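Local coordinates for uncharacterized protein (Methylibium petroleiphilum, PDB 3PL0) that is uncharacterized but probably acts as a dioxygenase of the cupin-fold, 2-oxoglutarate- and iron-dependent type, at residues A[23-29]-A[207-213]; A[32-38]-A[122-127]; A[170-176]-A[240-246]. All coordinates share one frame; numbering follows the deposited sequence.

Contact 1 (A[23-29]-A[207-213]); sequences GFCVLTP and WTVLLLD
Thr208 keeps OG1 beside its own backbone N (chi1 -54°), which leaves CG2 anti to that N and turns the methyl onto Val26 CG1, 3.6 Å away. Leu210 has CG anti to N (chi1 171°), and its CD1 comes back to Phe24 CD2 at 3.9 Å, meeting the ring at a slant. On the other face of the sheet, Leu211 CD1 touches both Leu27 CD1 at 3.8 Å and Cys25 SG at 3.8 Å. The backbones form an antiparallel pair. Cys25 with Leu211 and Leu27 with Val209 are its doubly hydrogen-bonded pairs. The bond from Leu211 N to Cys25 O is 2.8 Å long, with the donor almost in line with the carbonyl. Asp213 N to Gly23 O adds a nearly straight bond of 2.9 Å. At the other end Pro29 CD rests on Thr208 OG1 at 3.6 Å, and that hydroxyl is bonded to Gln205 O. A glycine here has neither branch, so a gap would probably open beside Val26 CG1 and Gln205 O would be left without its hydroxyl partner. Thr28 caps the following helix through Ala31 N, while Asp213 OD1 takes Gln215 N and OD2 forms a salt bridge with Arg135. Leu211 packs on helix 118-134, and Phe24 and Leu210 pack on Val190 of strand 183-192. The strand pair of this cupin fold therefore lies between a helix and a second sheet. Its apolar groups fill both faces. Cys25, Leu27, Val209 and Leu211 pair across the strands, while Leu210 and Leu212 turn their backbone bonds to strand 172-181.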
loop_
_atom_site.group_PDB
_atom_site.type_symbol
_atom_site.label_atom_id
_atom_site.label_comp_id
_atom_site.label_asym_id
_atom_site.label_seq_id
_atom_site.Cartn_x
_atom_site.Cartn_y
_atom_site.Cartn_z
ATOM N N GLY A 23 4.292 7.175 -14.110
ATOM C CA GLY A 23 3.706 5.987 -13.551
ATOM C C GLY A 23 3.664 5.942 -12.036
ATOM O O GLY A 23 3.265 4.916 -11.459
ATOM N N PHE A 24 4.063 7.030 -11.375
ATOM C CA PHE A 24 3.905 7.110 -9.911
ATOM C C PHE A 24 3.889 8.564 -9.505
ATOM O O PHE A 24 4.274 9.448 -10.271
ATOM C CB PHE A 24 5.011 6.381 -9.148
ATOM C CG PHE A 24 6.342 7.115 -9.133
ATOM C CD1 PHE A 24 7.172 7.097 -10.243
ATOM C CD2 PHE A 24 6.734 7.845 -8.033
ATOM C CE1 PHE A 24 8.364 7.790 -10.242
ATOM C CE2 PHE A 24 7.949 8.560 -8.036
ATOM C CZ PHE A 24 8.744 8.517 -9.129
ATOM N N CYS A 25 3.443 8.808 -8.294
ATOM C CA CYS A 25 3.661 10.091 -7.679
ATOM C C CYS A 25 3.547 9.940 -6.164
ATOM O O CYS A 25 2.950 8.970 -5.669
ATOM C CB CYS A 25 2.672 11.119 -8.187
ATOM S SG CYS A 25 0.978 10.834 -7.690
ATOM N N VAL A 26 4.100 10.910 -5.456
ATOM C CA VAL A 26 4.023 10.960 -4.017
ATOM C C VAL A 26 3.103 12.096 -3.594
ATOM O O VAL A 26 3.290 13.212 -4.052
ATOM C CB VAL A 26 5.422 11.191 -3.457
ATOM C CG1 VAL A 26 5.398 11.341 -1.882
ATOM C CG2 VAL A 26 6.368 10.049 -3.918
ATOM N N LEU A 27 2.135 11.819 -2.713
ATOM C CA LEU A 27 1.319 12.861 -2.088
ATOM C C LEU A 27 1.865 13.103 -0.674
ATOM O O LEU A 27 1.945 12.167 0.146
ATOM C CB LEU A 27 -0.154 12.427 -1.979
ATOM C CG LEU A 27 -0.835 11.958 -3.266
ATOM C CD1 LEU A 27 -2.251 11.569 -2.920
ATOM C CD2 LEU A 27 -0.835 13.088 -4.343
ATOM N N THR A 28 2.206 14.352 -0.377
ATOM C CA THR A 28 2.556 14.733 0.984
ATOM C C THR A 28 1.286 14.575 1.831
ATOM O O THR A 28 0.160 14.562 1.279
ATOM C CB THR A 28 3.039 16.203 1.058
ATOM O OG1 THR A 28 1.975 17.096 0.672
ATOM C CG2 THR A 28 4.262 16.447 0.139
ATOM N N PRO A 29 1.432 14.486 3.166
ATOM C CA PRO A 29 0.244 14.469 4.027
ATOM C C PRO A 29 -0.707 15.642 3.769
ATOM O O PRO A 29 -1.914 15.467 3.815
ATOM C CB PRO A 29 0.834 14.512 5.434
ATOM C CG PRO A 29 2.252 13.991 5.282
ATOM C CD PRO A 29 2.673 14.487 3.954
ATOM N N TRP A 207 1.100 9.507 6.771
ATOM C CA TRP A 207 0.117 9.886 5.761
ATOM C C TRP A 207 0.765 10.446 4.506
ATOM O O TRP A 207 0.082 11.069 3.701
ATOM C CB TRP A 207 -0.960 10.831 6.340
ATOM C CG TRP A 207 -1.453 10.273 7.592
ATOM C CD1 TRP A 207 -1.274 10.780 8.842
ATOM C CD2 TRP A 207 -2.122 9.044 7.749
ATOM N NE1 TRP A 207 -1.824 9.953 9.765
ATOM C CE2 TRP A 207 -2.355 8.876 9.122
ATOM C CE3 TRP A 207 -2.633 8.098 6.866
ATOM C CZ2 TRP A 207 -3.011 7.787 9.618
ATOM C CZ3 TRP A 207 -3.286 7.022 7.367
ATOM C CH2 TRP A 207 -3.471 6.863 8.716
ATOM N N THR A 208 2.066 10.190 4.314
ATOM C CA THR A 208 2.636 10.335 3.010
ATOM C C THR A 208 2.159 9.124 2.198
ATOM O O THR A 208 2.191 7.994 2.696
ATOM C CB THR A 208 4.191 10.409 3.017
ATOM O OG1 THR A 208 4.623 11.459 3.908
ATOM C CG2 THR A 208 4.694 10.679 1.572
ATOM N N VAL A 209 1.692 9.370 0.972
ATOM C CA VAL A 209 1.195 8.310 0.088
ATOM C C VAL A 209 1.929 8.182 -1.256
ATOM O O VAL A 209 2.110 9.138 -1.976
ATOM C CB VAL A 209 -0.299 8.454 -0.127
ATOM C CG1 VAL A 209 -0.814 7.249 -0.872
ATOM C CG2 VAL A 209 -0.975 8.600 1.237
ATOM N N LEU A 210 2.338 6.954 -1.587
ATOM C CA LEU A 210 2.922 6.656 -2.867
ATOM C C LEU A 210 1.835 6.037 -3.723
ATOM O O LEU A 210 1.337 4.966 -3.391
ATOM C CB LEU A 210 4.084 5.666 -2.707
ATOM C CG LEU A 210 4.717 5.043 -3.965
ATOM C CD1 LEU A 210 5.304 6.141 -4.827
ATOM C CD2 LEU A 210 5.773 4.006 -3.559
ATOM N N LEU A 211 1.522 6.694 -4.825
ATOM C CA LEU A 211 0.590 6.212 -5.842
ATOM C C LEU A 211 1.380 5.565 -6.965
ATOM O O LEU A 211 2.385 6.145 -7.421
ATOM C CB LEU A 211 -0.269 7.355 -6.394
ATOM C CG LEU A 211 -1.094 8.140 -5.335
ATOM C CD1 LEU A 211 -1.964 9.240 -5.940
ATOM C CD2 LEU A 211 -1.948 7.173 -4.424
ATOM N N LEU A 212 0.971 4.362 -7.388
ATOM C CA LEU A 212 1.670 3.580 -8.421
ATOM C C LEU A 212 0.683 3.087 -9.508
ATOM O O LEU A 212 -0.391 2.589 -9.213
ATOM C CB LEU A 212 2.316 2.318 -7.812
ATOM C CG LEU A 212 3.324 2.486 -6.672
ATOM C CD1 LEU A 212 3.556 1.144 -5.950
ATOM C CD2 LEU A 212 4.668 3.055 -7.191
ATOM N N ASP A 213 1.065 3.236 -10.763
ATOM C CA ASP A 213 0.387 2.571 -11.870
ATOM C C ASP A 213 1.089 1.246 -12.000
ATOM O O ASP A 213 2.222 1.117 -12.532
ATOM C CB ASP A 213 0.513 3.390 -13.132
ATOM C CG ASP A 213 -0.113 2.723 -14.343
ATOM O OD1 ASP A 213 -0.445 1.512 -14.324
ATOM O OD2 ASP A 213 -0.242 3.443 -15.339
#

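Contact 2 (A[32-38]-A[122-127]); sequences LETLTGM and ALLVAL
Leu35 and Leu127 cross at about a right angle, with CD2 against CD2 at 4.1 Å. They belong to two helices that pack on the sheet of the cupin (double-stranded beta-helix) fold. The segments 32-36 and 122-127 cross at 77°, with their axes 9.8 Å apart at closest approach. Leu32 and Leu123 meet at a slant, and their CD1 methyls are 3.8 Å apart. Both leucines have CG anti to the backbone N (chi1 -168° for Leu32, -175° for Leu123), which carries their branches toward the partner helix. The two small residues Ala122 and Ala126, one turn apart, point at helix 29-36 and let the backbones come near. Thr36 CG2 lies against Ala126 CB at 3.8 Å and also reaches Ala122 O. Leu35 CG covers the same Ala126 methyl. Met38, present as selenomethionine, brings CG close to Ala122 CB, but the modelled separation is unusually short and its exact value is doubtful. The contact is apolar, and no hydrogen bond crosses it. Phe43 of helix 40-44 touches Leu32, Thr36, Met38 and Leu123. Underneath, Leu32 reaches Val209 and Leu127 reaches Leu211, so both helices rest on the strand 209-213. The hydroxyl of Thr36 turns back to its own helix. It bonds to Leu32 O at 2.7 Å, while Thr36 N reaches the same Leu32 O from the opposite face of the carbonyl plane.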
loop_
_atom_site.group_PDB
_atom_site.type_symbol
_atom_site.label_atom_id
_atom_site.label_comp_id
_atom_site.label_asym_id
_atom_site.label_seq_id
_atom_site.Cartn_x
_atom_site.Cartn_y
_atom_site.Cartn_z
ATOM N N LEU A 32 -2.721 14.765 0.662
ATOM C CA LEU A 32 -3.738 13.778 1.031
ATOM C C LEU A 32 -4.951 14.393 1.697
ATOM O O LEU A 32 -6.108 14.076 1.351
ATOM C CB LEU A 32 -3.152 12.685 1.950
ATOM C CG LEU A 32 -4.090 11.472 2.125
ATOM C CD1 LEU A 32 -4.293 10.683 0.830
ATOM C CD2 LEU A 32 -3.615 10.543 3.216
ATOM N N GLU A 33 -4.702 15.295 2.627
ATOM C CA GLU A 33 -5.783 16.088 3.228
ATOM C C GLU A 33 -6.631 16.822 2.200
ATOM O O GLU A 33 -7.846 16.796 2.244
ATOM C CB GLU A 33 -5.223 17.190 4.119
ATOM C CG GLU A 33 -4.909 16.817 5.462
ATOM C CD GLU A 33 -4.723 18.054 6.325
ATOM O OE1 GLU A 33 -4.003 18.978 5.895
ATOM O OE2 GLU A 33 -5.312 18.104 7.416
ATOM N N THR A 34 -5.966 17.522 1.297
ATOM C CA THR A 34 -6.643 18.241 0.241
ATOM C C THR A 34 -7.396 17.277 -0.675
ATOM O O THR A 34 -8.550 17.528 -0.979
ATOM C CB THR A 34 -5.659 19.135 -0.549
ATOM O OG1 THR A 34 -5.068 20.056 0.366
ATOM C CG2 THR A 34 -6.376 19.925 -1.632
ATOM N N LEU A 35 -6.771 16.162 -1.074
ATOM C CA LEU A 35 -7.408 15.220 -1.984
ATOM C C LEU A 35 -8.648 14.626 -1.357
ATOM O O LEU A 35 -9.694 14.456 -2.027
ATOM C CB LEU A 35 -6.477 14.070 -2.351
ATOM C CG LEU A 35 -7.000 13.119 -3.431
ATOM C CD1 LEU A 35 -7.018 13.846 -4.831
ATOM C CD2 LEU A 35 -6.178 11.884 -3.456
ATOM N N THR A 36 -8.527 14.247 -0.091
ATOM C CA THR A 36 -9.589 13.468 0.509
ATOM C C THR A 36 -10.648 14.339 1.164
ATOM O O THR A 36 -11.671 13.851 1.530
ATOM C CB THR A 36 -9.031 12.506 1.567
ATOM O OG1 THR A 36 -8.400 13.270 2.599
ATOM C CG2 THR A 36 -8.027 11.496 0.942
ATOM N N GLY A 37 -10.361 15.615 1.382
ATOM C CA GLY A 37 -11.193 16.485 2.209
ATOM C C GLY A 37 -11.318 16.145 3.688
ATOM O O GLY A 37 -12.259 16.580 4.333
HETATM N N MSE A 38 -10.361 15.402 4.219
HETATM C CA MSE A 38 -10.333 14.930 5.606
HETATM C C MSE A 38 -9.062 15.479 6.213
HETATM O O MSE A 38 -8.001 15.358 5.613
HETATM C CB MSE A 38 -10.128 13.432 5.670
HETATM C CG MSE A 38 -11.292 12.568 5.516
HETATM SE SE MSE A 38 -12.371 12.587 7.102
HETATM C CE MSE A 38 -13.718 13.573 6.132
ATOM N N ALA A 122 -13.024 7.970 3.118
ATOM C CA ALA A 122 -12.519 9.130 2.403
ATOM C C ALA A 122 -11.241 8.754 1.625
ATOM O O ALA A 122 -11.096 9.090 0.445
ATOM C CB ALA A 122 -12.240 10.311 3.382
ATOM N N LEU A 123 -10.377 7.993 2.287
ATOM C CA LEU A 123 -9.137 7.507 1.705
ATOM C C LEU A 123 -9.420 6.593 0.506
ATOM O O LEU A 123 -9.008 6.893 -0.594
ATOM C CB LEU A 123 -8.322 6.733 2.734
ATOM C CG LEU A 123 -6.923 6.253 2.269
ATOM C CD1 LEU A 123 -6.009 7.475 1.818
ATOM C CD2 LEU A 123 -6.274 5.417 3.333
ATOM N N LEU A 124 -10.106 5.471 0.723
ATOM C CA LEU A 124 -10.309 4.535 -0.374
ATOM C C LEU A 124 -11.058 5.138 -1.564
ATOM O O LEU A 124 -10.751 4.831 -2.705
ATOM C CB LEU A 124 -10.998 3.250 0.066
ATOM C CG LEU A 124 -10.120 2.193 0.717
ATOM C CD1 LEU A 124 -9.357 2.733 1.994
ATOM C CD2 LEU A 124 -11.010 0.949 1.037
ATOM N N VAL A 125 -12.050 5.974 -1.294
ATOM C CA VAL A 125 -12.870 6.553 -2.345
ATOM C C VAL A 125 -12.081 7.552 -3.194
ATOM O O VAL A 125 -12.130 7.490 -4.426
ATOM C CB VAL A 125 -14.152 7.199 -1.766
ATOM C CG1 VAL A 125 -14.875 8.128 -2.802
ATOM C CG2 VAL A 125 -15.122 6.097 -1.294
ATOM N N ALA A 126 -11.375 8.467 -2.545
ATOM C CA ALA A 126 -10.657 9.551 -3.234
ATOM C C ALA A 126 -9.602 8.973 -4.157
ATOM O O ALA A 126 -9.444 9.433 -5.307
ATOM C CB ALA A 126 -9.999 10.540 -2.221
ATOM N N LEU A 127 -8.919 7.946 -3.667
ATOM C CA LEU A 127 -7.877 7.291 -4.458
ATOM C C LEU A 127 -8.487 6.520 -5.645
ATOM O O LEU A 127 -7.949 6.535 -6.753
ATOM C CB LEU A 127 -7.013 6.361 -3.597
ATOM C CG LEU A 127 -6.170 7.021 -2.495
ATOM C CD1 LEU A 127 -5.603 5.910 -1.653
ATOM C CD2 LEU A 127 -5.066 7.904 -3.125
#

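Contact 3 (A[170-176]-A[240-246]); sequences VDFVAVV and TLVLTYR
Tyr245 O accepts two bonds, from Asp171 N at 2.9 Å and from Phe172 N at 3.1 Å, both donors lying in the carbonyl plane. Two residues thus face one, a classic beta bulge, just where strand 172-176 begins and 240-246 ends. Tyr245 N answers with a bond to Phe172 O of 2.8 Å. Beyond the bulge, Ala174 with Leu243 and Val176 with Leu241 are regular hydrogen-bonded pairs. Val173 CG1 and Val242 CG1 are each anti to their backbone N (chi1 179° and 176°), and the two methyls meet at 3.9 Å. Val173 and Thr244 run side by side, with CG2 to CG2 at 4.1 Å. Val170 CG1 comes across Thr244 at about a right angle, 3.8 Å from its CB. A second shell holds the bulge: Asp171 OD2 bonds Ser247 N, Val170 N bonds Asp214 OD2, and the extended Arg246 chain passes Val170 to reach Gly249 O with NH1. Strand 209-213 bonds to the outer edge of 172-176, and strand 141-152 to that of 240-246. The face of Ala174, Leu243 and Tyr245 is covered by helix 118-134, where Leu124 O is bonded to Tyr245 OH. The face of Val173, Val175 and Val242 is turned away from that helix and probably lines the inside of the cupin barrel.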
loop_
_atom_site.group_PDB
_atom_site.type_symbol
_atom_site.label_atom_id
_atom_site.label_comp_id
_atom_site.label_asym_id
_atom_site.label_seq_id
_atom_site.Cartn_x
_atom_site.Cartn_y
_atom_site.Cartn_z
ATOM N N VAL A 170 -2.211 -5.828 -10.287
ATOM C CA VAL A 170 -3.464 -5.098 -10.231
ATOM C C VAL A 170 -3.373 -3.934 -11.217
ATOM O O VAL A 170 -2.456 -3.869 -12.014
ATOM C CB VAL A 170 -3.748 -4.622 -8.773
ATOM C CG1 VAL A 170 -3.929 -5.821 -7.811
ATOM C CG2 VAL A 170 -2.623 -3.688 -8.238
ATOM N N ASP A 171 -4.279 -2.980 -11.139
ATOM C CA ASP A 171 -4.185 -1.778 -11.963
ATOM C C ASP A 171 -3.386 -0.645 -11.293
ATOM O O ASP A 171 -2.496 -0.055 -11.914
ATOM C CB ASP A 171 -5.562 -1.272 -12.321
ATOM C CG ASP A 171 -6.201 -2.109 -13.423
ATOM O OD1 ASP A 171 -5.981 -1.760 -14.603
ATOM O OD2 ASP A 171 -6.828 -3.130 -13.094
ATOM N N PHE A 172 -3.749 -0.316 -10.065
ATOM C CA PHE A 172 -3.110 0.762 -9.283
ATOM C C PHE A 172 -2.907 0.334 -7.851
ATOM O O PHE A 172 -3.686 -0.489 -7.315
ATOM C CB PHE A 172 -3.937 2.049 -9.307
ATOM C CG PHE A 172 -4.107 2.611 -10.667
ATOM C CD1 PHE A 172 -3.136 3.409 -11.221
ATOM C CD2 PHE A 172 -5.234 2.304 -11.428
ATOM C CE1 PHE A 172 -3.278 3.911 -12.487
ATOM C CE2 PHE A 172 -5.375 2.794 -12.693
ATOM C CZ PHE A 172 -4.411 3.598 -13.231
ATOM N N VAL A 173 -1.803 0.835 -7.269
ATOM C CA VAL A 173 -1.485 0.629 -5.875
ATOM C C VAL A 173 -1.236 1.945 -5.158
ATOM O O VAL A 173 -0.654 2.898 -5.740
ATOM C CB VAL A 173 -0.283 -0.291 -5.725
ATOM C CG1 VAL A 173 0.044 -0.475 -4.231
ATOM C CG2 VAL A 173 -0.573 -1.657 -6.408
ATOM N N ALA A 174 -1.708 2.023 -3.910
ATOM C CA ALA A 174 -1.310 3.099 -3.008
ATOM C C ALA A 174 -0.625 2.486 -1.831
ATOM O O ALA A 174 -1.184 1.614 -1.166
ATOM C CB ALA A 174 -2.502 3.898 -2.510
ATOM N N VAL A 175 0.591 2.942 -1.566
ATOM C CA VAL A 175 1.298 2.611 -0.326
ATOM C C VAL A 175 1.233 3.828 0.602
ATOM O O VAL A 175 1.814 4.883 0.307
ATOM C CB VAL A 175 2.762 2.280 -0.582
ATOM C CG1 VAL A 175 3.470 1.923 0.762
ATOM C CG2 VAL A 175 2.896 1.119 -1.594
ATOM N N VAL A 176 0.555 3.682 1.732
ATOM C CA VAL A 176 0.371 4.795 2.672
ATOM C C VAL A 176 1.387 4.549 3.786
ATOM O O VAL A 176 1.427 3.455 4.355
ATOM C CB VAL A 176 -1.030 4.823 3.283
ATOM C CG1 VAL A 176 -1.148 6.010 4.246
ATOM C CG2 VAL A 176 -2.079 4.858 2.190
ATOM N N THR A 240 2.864 0.445 7.491
ATOM C CA THR A 240 2.365 0.871 6.193
ATOM C C THR A 240 0.944 0.304 5.993
ATOM O O THR A 240 0.455 -0.616 6.741
ATOM C CB THR A 240 3.247 0.344 5.060
ATOM O OG1 THR A 240 3.486 -1.060 5.230
ATOM C CG2 THR A 240 4.564 1.068 4.980
ATOM N N LEU A 241 0.275 0.858 4.992
ATOM C CA LEU A 241 -0.997 0.356 4.493
ATOM C C LEU A 241 -0.902 0.229 3.001
ATOM O O LEU A 241 -0.704 1.246 2.342
ATOM C CB LEU A 241 -2.100 1.343 4.801
ATOM C CG LEU A 241 -3.484 0.988 4.251
ATOM C CD1 LEU A 241 -4.031 -0.345 4.820
ATOM C CD2 LEU A 241 -4.419 2.146 4.568
ATOM N N VAL A 242 -1.078 -0.976 2.462
ATOM C CA VAL A 242 -1.091 -1.173 1.013
ATOM C C VAL A 242 -2.529 -1.356 0.526
ATOM O O VAL A 242 -3.268 -2.214 1.041
ATOM C CB VAL A 242 -0.229 -2.372 0.594
ATOM C CG1 VAL A 242 -0.342 -2.637 -0.951
ATOM C CG2 VAL A 242 1.252 -2.142 1.053
ATOM N N LEU A 243 -2.939 -0.537 -0.432
ATOM C CA LEU A 243 -4.276 -0.627 -1.030
ATOM C C LEU A 243 -4.091 -0.970 -2.496
ATOM O O LEU A 243 -3.284 -0.322 -3.202
ATOM C CB LEU A 243 -5.050 0.695 -0.886
ATOM C CG LEU A 243 -5.322 1.276 0.520
ATOM C CD1 LEU A 243 -5.901 2.724 0.480
ATOM C CD2 LEU A 243 -6.219 0.356 1.321
ATOM N N THR A 244 -4.781 -1.997 -2.979
ATOM C CA THR A 244 -4.685 -2.322 -4.362
ATOM C C THR A 244 -6.042 -2.124 -5.021
ATOM O O THR A 244 -7.093 -2.434 -4.437
ATOM C CB THR A 244 -4.185 -3.752 -4.591
ATOM O OG1 THR A 244 -5.131 -4.676 -4.068
ATOM C CG2 THR A 244 -2.840 -3.963 -3.940
ATOM N N TYR A 245 -6.009 -1.620 -6.244
ATOM C CA TYR A 245 -7.204 -1.410 -7.028
ATOM C C TYR A 245 -7.098 -2.207 -8.323
ATOM O O TYR A 245 -6.097 -2.097 -9.072
ATOM C CB TYR A 245 -7.364 0.085 -7.351
ATOM C CG TYR A 245 -7.665 0.948 -6.147
ATOM C CD1 TYR A 245 -6.694 1.158 -5.162
ATOM C CD2 TYR A 245 -8.910 1.550 -5.993
ATOM C CE1 TYR A 245 -6.964 1.928 -4.051
ATOM C CE2 TYR A 245 -9.196 2.336 -4.897
ATOM C CZ TYR A 245 -8.221 2.509 -3.909
ATOM O OH TYR A 245 -8.517 3.292 -2.826
ATOM N N ARG A 246 -8.149 -2.970 -8.618
ATOM C CA ARG A 246 -8.153 -3.819 -9.801
ATOM C C ARG A 246 -9.510 -3.778 -10.509
ATOM O O ARG A 246 -10.556 -3.846 -9.851
ATOM C CB ARG A 246 -7.801 -5.243 -9.392
ATOM C CG ARG A 246 -7.543 -6.207 -10.594
ATOM C CD ARG A 246 -6.879 -7.494 -10.130
ATOM N NE ARG A 246 -6.429 -8.277 -11.274
ATOM C CZ ARG A 246 -7.217 -9.083 -11.983
ATOM N NH1 ARG A 246 -8.495 -9.222 -11.669
ATOM N NH2 ARG A 246 -6.737 -9.739 -13.019
#

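Overall arrangement
After helix 12-22 comes strand 24-27, which pairs with strand 209-213, so contact 1 closes the longest of the three loops. Helix 29-36 follows directly and meets helix 118-134 in contact 2, which opens and closes entirely within that loop. Contact 3 opens at 170-176, before contact 1 has closed, and ends at 240-246, beyond it. Contacts 1 and 3 therefore cross, while contacts 2 and 3 are in series. Strands 209-213 and 172-181 are neighbours, so contacts 1 and 3 share one sheet, in the order 24-27, 209-213, 172-181, 237-246. Contact 2 packs on that sheet, its segment 122-127 touching strands of both other contacts.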